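Local coordinates for protein DyP (Bjerkandera adusta, PDB 3VXJ) that binds heme b and, as a dye-decolorizing peroxidase, probably uses peroxide to oxidise dyes and phenols, with 2,6-dimethoxyphenol bound in this crystal, at residues A[40-44]-A[137-142]; A[175-179]-A[189-194]; A[270-274]-A[301-305]. All blocks are in the same frame, centred on the assembly; numbering follows the deposited sequence.

Contact 1. Residues A[40-44]-A[137-142]; sequences ALKTY and DISSTF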
loop_
_atom_site.group_PDB
_atom_site.type_symbol
_atom_site.label_atom_id
_atom_site.label_comp_id
_atom_site.label_asym_id
_atom_site.label_seq_id
_atom_site.Cartn_x
_atom_site.Cartn_y
_atom_site.Cartn_z
ATOM N N ALA A 40 -16.113 11.772 23.326
ATOM C CA ALA A 40 -14.979 12.433 22.665
ATOM C C ALA A 40 -15.065 12.279 21.138
ATOM O O ALA A 40 -14.781 13.220 20.401
ATOM C CB ALA A 40 -13.656 11.898 23.191
ATOM N N LEU A 41 -15.456 11.091 20.675
ATOM C CA LEU A 41 -15.564 10.823 19.241
ATOM C C LEU A 41 -16.630 11.689 18.576
ATOM O O LEU A 41 -16.408 12.222 17.488
ATOM C CB LEU A 41 -15.842 9.339 18.990
ATOM C CG LEU A 41 -15.788 8.895 17.526
ATOM C CD1 LEU A 41 -14.414 9.176 16.930
ATOM C CD2 LEU A 41 -16.120 7.427 17.396
ATOM N N LYS A 42 -17.778 11.835 19.234
ATOM C CA LYS A 42 -18.848 12.689 18.728
ATOM C C LYS A 42 -18.421 14.155 18.637
ATOM O O LYS A 42 -18.870 14.870 17.747
ATOM C CB LYS A 42 -20.116 12.524 19.567
ATOM C CG LYS A 42 -20.843 11.213 19.295
ATOM C CD LYS A 42 -21.990 10.971 20.270
ATOM C CE LYS A 42 -22.970 9.950 19.712
ATOM N NZ LYS A 42 -24.087 9.637 20.655
ATOM N N THR A 43 -17.555 14.588 19.552
ATOM C CA THR A 43 -16.944 15.916 19.495
ATOM C C THR A 43 -15.957 16.017 18.331
ATOM O O THR A 43 -15.932 17.004 17.591
ATOM C CB THR A 43 -16.170 16.222 20.799
ATOM O OG1 THR A 43 -17.056 16.116 21.917
ATOM C CG2 THR A 43 -15.578 17.615 20.765
ATOM N N TYR A 44 -15.137 14.985 18.192
ATOM C CA TYR A 44 -14.017 14.989 17.262
ATOM C C TYR A 44 -14.426 14.916 15.787
ATOM O O TYR A 44 -13.894 15.654 14.956
ATOM C CB TYR A 44 -13.074 13.835 17.617
ATOM C CG TYR A 44 -11.740 13.902 16.922
ATOM C CD1 TYR A 44 -10.754 14.775 17.373
ATOM C CD2 TYR A 44 -11.461 13.090 15.822
ATOM C CE1 TYR A 44 -9.527 14.845 16.740
ATOM C CE2 TYR A 44 -10.242 13.153 15.174
ATOM C CZ TYR A 44 -9.278 14.029 15.639
ATOM O OH TYR A 44 -8.065 14.103 15.007
ATOM N N ASP A 137 -4.037 17.684 19.750
ATOM C CA ASP A 137 -5.483 17.906 19.680
ATOM C C ASP A 137 -6.248 16.617 19.988
ATOM O O ASP A 137 -7.248 16.640 20.705
ATOM C CB ASP A 137 -5.864 18.471 18.305
ATOM C CG ASP A 137 -7.357 18.669 18.141
ATOM O OD1 ASP A 137 -7.935 19.527 18.842
ATOM O OD2 ASP A 137 -7.955 18.000 17.281
ATOM N N ILE A 138 -5.759 15.491 19.475
ATOM C CA ILE A 138 -6.320 14.192 19.857
ATOM C C ILE A 138 -6.170 13.951 21.366
ATOM O O ILE A 138 -7.129 13.566 22.031
ATOM C CB ILE A 138 -5.696 13.036 19.046
ATOM C CG1 ILE A 138 -6.161 13.132 17.592
ATOM C CG2 ILE A 138 -6.062 11.668 19.669
ATOM C CD1 ILE A 138 -5.373 12.295 16.618
ATOM N N SER A 139 -4.981 14.207 21.907
ATOM C CA SER A 139 -4.755 14.040 23.346
ATOM C C SER A 139 -5.699 14.897 24.186
ATOM O O SER A 139 -6.232 14.432 25.198
ATOM C CB SER A 139 -3.300 14.345 23.705
ATOM O OG SER A 139 -2.427 13.451 23.037
ATOM N N SER A 140 -5.899 16.139 23.760
ATOM C CA SER A 140 -6.767 17.087 24.461
ATOM C C SER A 140 -8.238 16.671 24.409
ATOM O O SER A 140 -8.962 16.787 25.400
ATOM C CB SER A 140 -6.597 18.495 23.882
ATOM O OG SER A 140 -7.403 19.434 24.577
ATOM N N THR A 141 -8.678 16.186 23.253
ATOM C CA THR A 141 -10.077 15.818 23.058
ATOM C C THR A 141 -10.419 14.478 23.716
ATOM O O THR A 141 -11.449 14.344 24.380
ATOM C CB THR A 141 -10.433 15.807 21.555
ATOM O OG1 THR A 141 -10.219 17.121 21.017
ATOM C CG2 THR A 141 -11.892 15.412 21.333
ATOM N N PHE A 142 -9.549 13.487 23.543
ATOM C CA PHE A 142 -9.821 12.144 24.056
ATOM C C PHE A 142 -9.326 11.925 25.474
ATOM O O PHE A 142 -9.896 11.113 26.204
ATOM C CB PHE A 142 -9.279 11.074 23.102
ATOM C CG PHE A 142 -10.048 10.990 21.814
ATOM C CD1 PHE A 142 -11.097 10.088 21.679
ATOM C CD2 PHE A 142 -9.745 11.830 20.749
ATOM C CE1 PHE A 142 -11.832 10.023 20.497
ATOM C CE2 PHE A 142 -10.470 11.768 19.556
ATOM C CZ PHE A 142 -11.521 10.865 19.437
HETATM O O HOH W 1 -6.573 16.249 15.704
#
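Two helices, 34-48 and 128-142, meet here at an axis distance of 9.8 Å and an angle of 132° between their N-to-C directions. Asp137 begins the second segment at the polar margin: its OD2 lies 3.6 Å from CE1 of Tyr44, at the ring edge, and accepts a bond from water 1 (2.7 Å), which in turn accepts a hydrogen bond from Tyr44 OH (2.7 Å). The same carboxylate has a stronger partner in Arg48, to which it is salt-bridged. One residue on, Ile138 lays its CG1 3.4 Å from Tyr44 OH, an aliphatic wall for the phenol. Thr141 spends its hydroxyl on its own helix, OG1 to Asp137 O at 3.0 Å, so that its methyl CG2 can meet Tyr44 CD1 (4.2 Å) and Thr43 CG2 (4.3 Å). Small Ala40 allows close approach, its CB 3.5 Å from Thr141 O. Phe142, last in line, turns a ring edge onto the face of Tyr44 in a T-shaped stack (centroids 5.3 Å apart, planes at 60°), while its CD1 touches Ala40 CB at 3.5 Å. Tyr44 is thus a knob in the hole formed by Asp137, Ile138, Thr141 and Phe142. Beneath, Leu41 and Tyr44 rest on strand 65-71 and Ile138 on strand 119-125: paired helices covering an antiparallel four-stranded sheet, the ferredoxin-like architecture of the dimeric alpha+beta barrel superfamily.

Contact 2. Residues A[175-179]-A[189-194]; sequences QPSVT and QAVVPP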
loop_
_atom_site.group_PDB
_atom_site.type_symbol
_atom_site.label_atom_id
_atom_site.label_comp_id
_atom_site.label_asym_id
_atom_site.label_seq_id
_atom_site.Cartn_x
_atom_site.Cartn_y
_atom_site.Cartn_z
ATOM N N GLN A 175 -3.843 3.065 -9.696
ATOM C CA GLN A 175 -4.930 2.877 -8.747
ATOM C C GLN A 175 -6.196 2.560 -9.528
ATOM O O GLN A 175 -6.374 3.037 -10.651
ATOM C CB GLN A 175 -5.180 4.159 -7.941
ATOM C CG GLN A 175 -3.967 4.786 -7.256
ATOM C CD GLN A 175 -3.575 4.135 -5.926
ATOM O OE1 GLN A 175 -4.121 3.108 -5.510
ATOM N NE2 GLN A 175 -2.596 4.729 -5.263
ATOM N N PRO A 176 -7.103 1.771 -8.939
ATOM C CA PRO A 176 -8.392 1.567 -9.600
ATOM C C PRO A 176 -9.230 2.835 -9.535
ATOM O O PRO A 176 -9.021 3.680 -8.666
ATOM C CB PRO A 176 -9.037 0.446 -8.772
ATOM C CG PRO A 176 -8.415 0.596 -7.416
ATOM C CD PRO A 176 -7.014 1.067 -7.643
ATOM N N SER A 177 -10.167 2.964 -10.464
ATOM C CA SER A 177 -11.149 4.037 -10.416
ATOM C C SER A 177 -12.503 3.398 -10.157
ATOM O O SER A 177 -12.880 2.446 -10.839
ATOM C CB SER A 177 -11.166 4.789 -11.745
ATOM O OG SER A 177 -12.041 5.898 -11.702
ATOM N N VAL A 178 -13.231 3.902 -9.166
ATOM C CA VAL A 178 -14.571 3.373 -8.911
ATOM C C VAL A 178 -15.640 4.181 -9.643
ATOM O O VAL A 178 -15.513 5.402 -9.802
ATOM C CB VAL A 178 -14.920 3.270 -7.397
ATOM C CG1 VAL A 178 -13.940 2.339 -6.680
ATOM C CG2 VAL A 178 -14.961 4.642 -6.741
ATOM N N THR A 179 -16.682 3.491 -10.093
ATOM C CA THR A 179 -17.856 4.157 -10.643
ATOM C C THR A 179 -18.693 4.722 -9.493
ATOM O O THR A 179 -18.515 4.324 -8.336
ATOM C CB THR A 179 -18.722 3.202 -11.502
ATOM O OG1 THR A 179 -19.237 2.144 -10.688
ATOM C CG2 THR A 179 -17.909 2.603 -12.633
ATOM N N GLN A 189 -6.268 2.616 -16.810
ATOM C CA GLN A 189 -6.769 2.544 -15.452
ATOM C C GLN A 189 -7.988 1.616 -15.391
ATOM O O GLN A 189 -8.877 1.695 -16.249
ATOM C CB GLN A 189 -7.113 3.954 -14.970
ATOM C CG GLN A 189 -7.472 4.023 -13.523
ATOM C CD GLN A 189 -7.528 5.430 -12.964
ATOM O OE1 GLN A 189 -7.746 6.409 -13.682
ATOM N NE2 GLN A 189 -7.362 5.531 -11.658
ATOM N N ALA A 190 -8.008 0.718 -14.406
ATOM C CA ALA A 190 -9.150 -0.178 -14.226
ATOM C C ALA A 190 -10.320 0.604 -13.651
ATOM O O ALA A 190 -10.157 1.386 -12.714
ATOM C CB ALA A 190 -8.792 -1.345 -13.320
ATOM N N VAL A 191 -11.492 0.406 -14.242
ATOM C CA VAL A 191 -12.725 0.981 -13.733
ATOM C C VAL A 191 -13.508 -0.171 -13.115
ATOM O O VAL A 191 -13.799 -1.162 -13.788
ATOM C CB VAL A 191 -13.531 1.694 -14.842
ATOM C CG1 VAL A 191 -14.864 2.167 -14.312
ATOM C CG2 VAL A 191 -12.734 2.873 -15.403
ATOM N N VAL A 192 -13.793 -0.055 -11.821
ATOM C CA VAL A 192 -14.440 -1.124 -11.065
ATOM C C VAL A 192 -15.693 -0.606 -10.363
ATOM O O VAL A 192 -15.793 0.595 -10.087
ATOM C CB VAL A 192 -13.473 -1.752 -10.015
ATOM C CG1 VAL A 192 -12.228 -2.321 -10.693
ATOM C CG2 VAL A 192 -13.106 -0.741 -8.919
ATOM N N PRO A 193 -16.653 -1.504 -10.064
ATOM C CA PRO A 193 -17.785 -1.073 -9.247
ATOM C C PRO A 193 -17.300 -0.639 -7.860
ATOM O O PRO A 193 -16.288 -1.158 -7.366
ATOM C CB PRO A 193 -18.670 -2.321 -9.135
ATOM C CG PRO A 193 -17.969 -3.417 -9.770
ATOM C CD PRO A 193 -16.708 -2.935 -10.411
ATOM N N PRO A 194 -18.003 0.311 -7.224
ATOM C CA PRO A 194 -17.474 0.895 -5.991
ATOM C C PRO A 194 -17.282 -0.098 -4.849
ATOM O O PRO A 194 -16.406 0.106 -4.014
ATOM C CB PRO A 194 -18.511 1.965 -5.623
ATOM C CG PRO A 194 -19.742 1.617 -6.389
ATOM C CD PRO A 194 -19.278 0.929 -7.631
HETATM O O HOH W 2 -5.997 0.896 -12.440
#
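Three backbone hydrogen bonds tie these segments into a short parallel two-stranded sheet. Ser177 N donates to Ala190 O at 2.7 Å, Val192 N to Ser177 O at 2.8 Å, and Thr179 N to Val192 O at 3.0 Å; Ser177 and Val192 alternate as anchors, as parallel pairing requires. Before the strands proper, Gln175 O does not reach Ala190 N directly; water 2 bridges them, donating to Gln175 O and accepting from Ala190 N, each at 2.8 Å. Gln189 NE2 also donates to Gln175 O, at 2.9 Å, with its OE1 taken by the amide of Phe186. The carbonyls also draw in CA-H donors: Val191 CA lies 3.2 Å from Ser177 O, and Val178 CA 3.3 Å from Val192 O.

Around this polar frame the side chains sort by face. Val178 and Val192 share one, CG1 to CG2 at 3.9 Å, where branched residues suit extended backbone; Pro176 CB joins at 4.2 Å from Val192 CG2, and Pro194 CB closes the other end 4.2 Å from Val178 CB. Thr179 bridges to the more open side, its CG2 3.5 Å from Val191 CG1.

Gln175 turns its side chain away from the pairing, and its OE1 accepts from the backbone N of Arg329, a heme-binding residue, while the small Ala190 methyl touches the bound 2,6-dimethoxyphenol. Most of the hydrogen bonds across the segments are main-chain to main-chain, so the pairing itself depends little on side-chain identity.

Contact 3. Residues A[270-274]-A[301-305]; sequences IDLAP and TRCPF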
loop_
_atom_site.group_PDB
_atom_site.type_symbol
_atom_site.label_atom_id
_atom_site.label_comp_id
_atom_site.label_asym_id
_atom_site.label_seq_id
_atom_site.Cartn_x
_atom_site.Cartn_y
_atom_site.Cartn_z
ATOM N N ILE A 270 8.055 -0.806 -17.776
ATOM C CA ILE A 270 8.957 -1.500 -18.686
ATOM C C ILE A 270 8.235 -2.173 -19.864
ATOM O O ILE A 270 8.817 -2.342 -20.930
ATOM C CB ILE A 270 9.929 -2.480 -17.954
ATOM C CG1 ILE A 270 9.206 -3.722 -17.411
ATOM C CG2 ILE A 270 10.749 -1.729 -16.865
ATOM C CD1 ILE A 270 10.141 -4.679 -16.657
ATOM N N ASP A 271 6.945 -2.472 -19.705
ATOM C CA ASP A 271 6.183 -3.029 -20.822
ATOM C C ASP A 271 6.145 -2.034 -21.996
ATOM O O ASP A 271 6.145 -2.444 -23.153
ATOM C CB ASP A 271 4.766 -3.406 -20.380
ATOM C CG ASP A 271 4.058 -4.289 -21.376
ATOM O OD1 ASP A 271 4.747 -5.046 -22.103
ATOM O OD2 ASP A 271 2.812 -4.231 -21.415
ATOM N N LEU A 272 6.143 -0.734 -21.696
ATOM C CA LEU A 272 6.210 0.311 -22.736
ATOM C C LEU A 272 7.630 0.781 -23.066
ATOM O O LEU A 272 7.894 1.210 -24.193
ATOM C CB LEU A 272 5.363 1.524 -22.346
ATOM C CG LEU A 272 3.870 1.271 -22.133
ATOM C CD1 LEU A 272 3.169 2.573 -21.743
ATOM C CD2 LEU A 272 3.235 0.664 -23.381
ATOM N N ALA A 273 8.518 0.711 -22.078
ATOM C CA ALA A 273 9.900 1.173 -22.196
ATOM C C ALA A 273 10.813 0.020 -21.773
ATOM O O ALA A 273 11.398 0.038 -20.685
ATOM C CB ALA A 273 10.109 2.385 -21.307
ATOM N N PRO A 274 10.944 -1.004 -22.634
ATOM C CA PRO A 274 11.568 -2.247 -22.186
ATOM C C PRO A 274 13.094 -2.268 -22.116
ATOM O O PRO A 274 13.634 -3.191 -21.507
ATOM C CB PRO A 274 11.051 -3.281 -23.192
ATOM C CG PRO A 274 10.776 -2.508 -24.420
ATOM C CD PRO A 274 10.306 -1.150 -23.959
ATOM N N THR A 301 10.849 -10.890 -22.483
ATOM C CA THR A 301 11.718 -9.794 -22.911
ATOM C C THR A 301 11.218 -8.425 -22.467
ATOM O O THR A 301 11.982 -7.628 -21.920
ATOM C CB THR A 301 11.954 -9.797 -24.411
ATOM O OG1 THR A 301 12.684 -10.980 -24.729
ATOM C CG2 THR A 301 12.776 -8.561 -24.838
ATOM N N ARG A 302 9.940 -8.153 -22.682
ATOM C CA ARG A 302 9.434 -6.831 -22.325
ATOM C C ARG A 302 9.233 -6.656 -20.819
ATOM O O ARG A 302 9.422 -5.564 -20.304
ATOM C CB ARG A 302 8.157 -6.510 -23.099
ATOM C CG ARG A 302 8.379 -6.444 -24.603
ATOM C CD ARG A 302 7.157 -5.938 -25.362
ATOM N NE ARG A 302 6.998 -4.495 -25.221
ATOM C CZ ARG A 302 7.578 -3.583 -25.997
ATOM N NH1 ARG A 302 8.379 -3.942 -26.981
ATOM N NH2 ARG A 302 7.369 -2.291 -25.771
ATOM N N CYS A 303 8.832 -7.717 -20.125
ATOM C CA CYS A 303 8.614 -7.667 -18.669
ATOM C C CYS A 303 8.689 -9.075 -18.097
ATOM O O CYS A 303 8.037 -9.977 -18.629
ATOM C CB CYS A 303 7.232 -7.068 -18.352
ATOM S SG CYS A 303 6.939 -6.742 -16.599
ATOM N N PRO A 304 9.452 -9.275 -16.994
ATOM C CA PRO A 304 9.384 -10.599 -16.351
ATOM C C PRO A 304 7.975 -10.946 -15.879
ATOM O O PRO A 304 7.185 -10.049 -15.557
ATOM C CB PRO A 304 10.325 -10.463 -15.142
ATOM C CG PRO A 304 11.223 -9.279 -15.482
ATOM C CD PRO A 304 10.326 -8.346 -16.246
ATOM N N PHE A 305 7.673 -12.236 -15.825
ATOM C CA PHE A 305 6.376 -12.676 -15.316
ATOM C C PHE A 305 6.201 -12.333 -13.838
ATOM O O PHE A 305 5.075 -12.110 -13.388
ATOM C CB PHE A 305 6.173 -14.181 -15.509
ATOM C CG PHE A 305 6.228 -14.636 -16.944
ATOM C CD1 PHE A 305 5.526 -13.964 -17.945
ATOM C CD2 PHE A 305 6.950 -15.782 -17.289
ATOM C CE1 PHE A 305 5.573 -14.402 -19.272
ATOM C CE2 PHE A 305 7.007 -16.215 -18.610
ATOM C CZ PHE A 305 6.309 -15.528 -19.595
HETATM O O HOH W 3 12.078 -4.776 -19.697
HETATM O O HOH W 4 14.140 -5.889 -22.225
#
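The carbonyl of Asp271 is the best-served acceptor between these two loops. Arg302 donates to Asp271 O from both NE (3.0 Å) and NH2 (2.9 Å), with the oxygen near the guanidinium plane where N-H bonds point. A long arginine suits this position, since it can span the gap and satisfy a main-chain oxygen that no regular helix or sheet serves. The charge is answered as well: Asp271 OD1 makes a long salt bridge, 3.9 Å, to Arg302 NE, which is also salt-bridged to Asp295. The other carboxylate oxygen, Asp271 OD2, accepts from the amide of Tyr293.

Further carbonyls face one another without donors between them, and water supplies the link. Water 3 lies within hydrogen-bonding reach of Pro274 O (2.9 Å) and Arg302 O (2.8 Å), and water 4 of Pro274 O and Thr301 O, both at 2.8 Å. Ile270 O and Arg302 O approach to 3.3 Å, but both are acceptors and form no bond.

Apolar contacts complete the join. Pro274 CG lies over one face of the Arg302 guanidinium, and Pro274 CD is 3.6 Å from Arg302 NH2, an apolar ring against a flat group. Ile270 sends CD1 inward to Cys303 SG at 3.8 Å and Pro304 CD at 3.7 Å, where compact residues pack against its slender end.

Both segments are loops: 270-274 runs between helices 249-261 and 279-282, whereas the loop 301-305 leads into helix 308-312, which carries the axial heme ligand His308. Ile270 and Pro304 both lean on helix 249-261, while Cys303 touches helix 308-312.

How the contacts relate
Contact 1 lies in the N-terminal alpha+beta barrel domain of the DyP family, contacts 2 and 3 in the C-terminal peroxidase part; no secondary-structure element recurs. Contact 1 is mostly buried, yet its centre lies about 28 Å from that of the chain, on the side opposite contact 3 and about 50 Å from it, centre to centre. Contact 2 is the most central, about 16 Å out, and only partly buried, as is contact 3. Helices joined by aromatic and aliphatic side chains give way to strands joined by backbone bonds, then to loops joined by an arginine and water. Contacts 2 and 3 come within about 11 Å at their nearest atoms without touching.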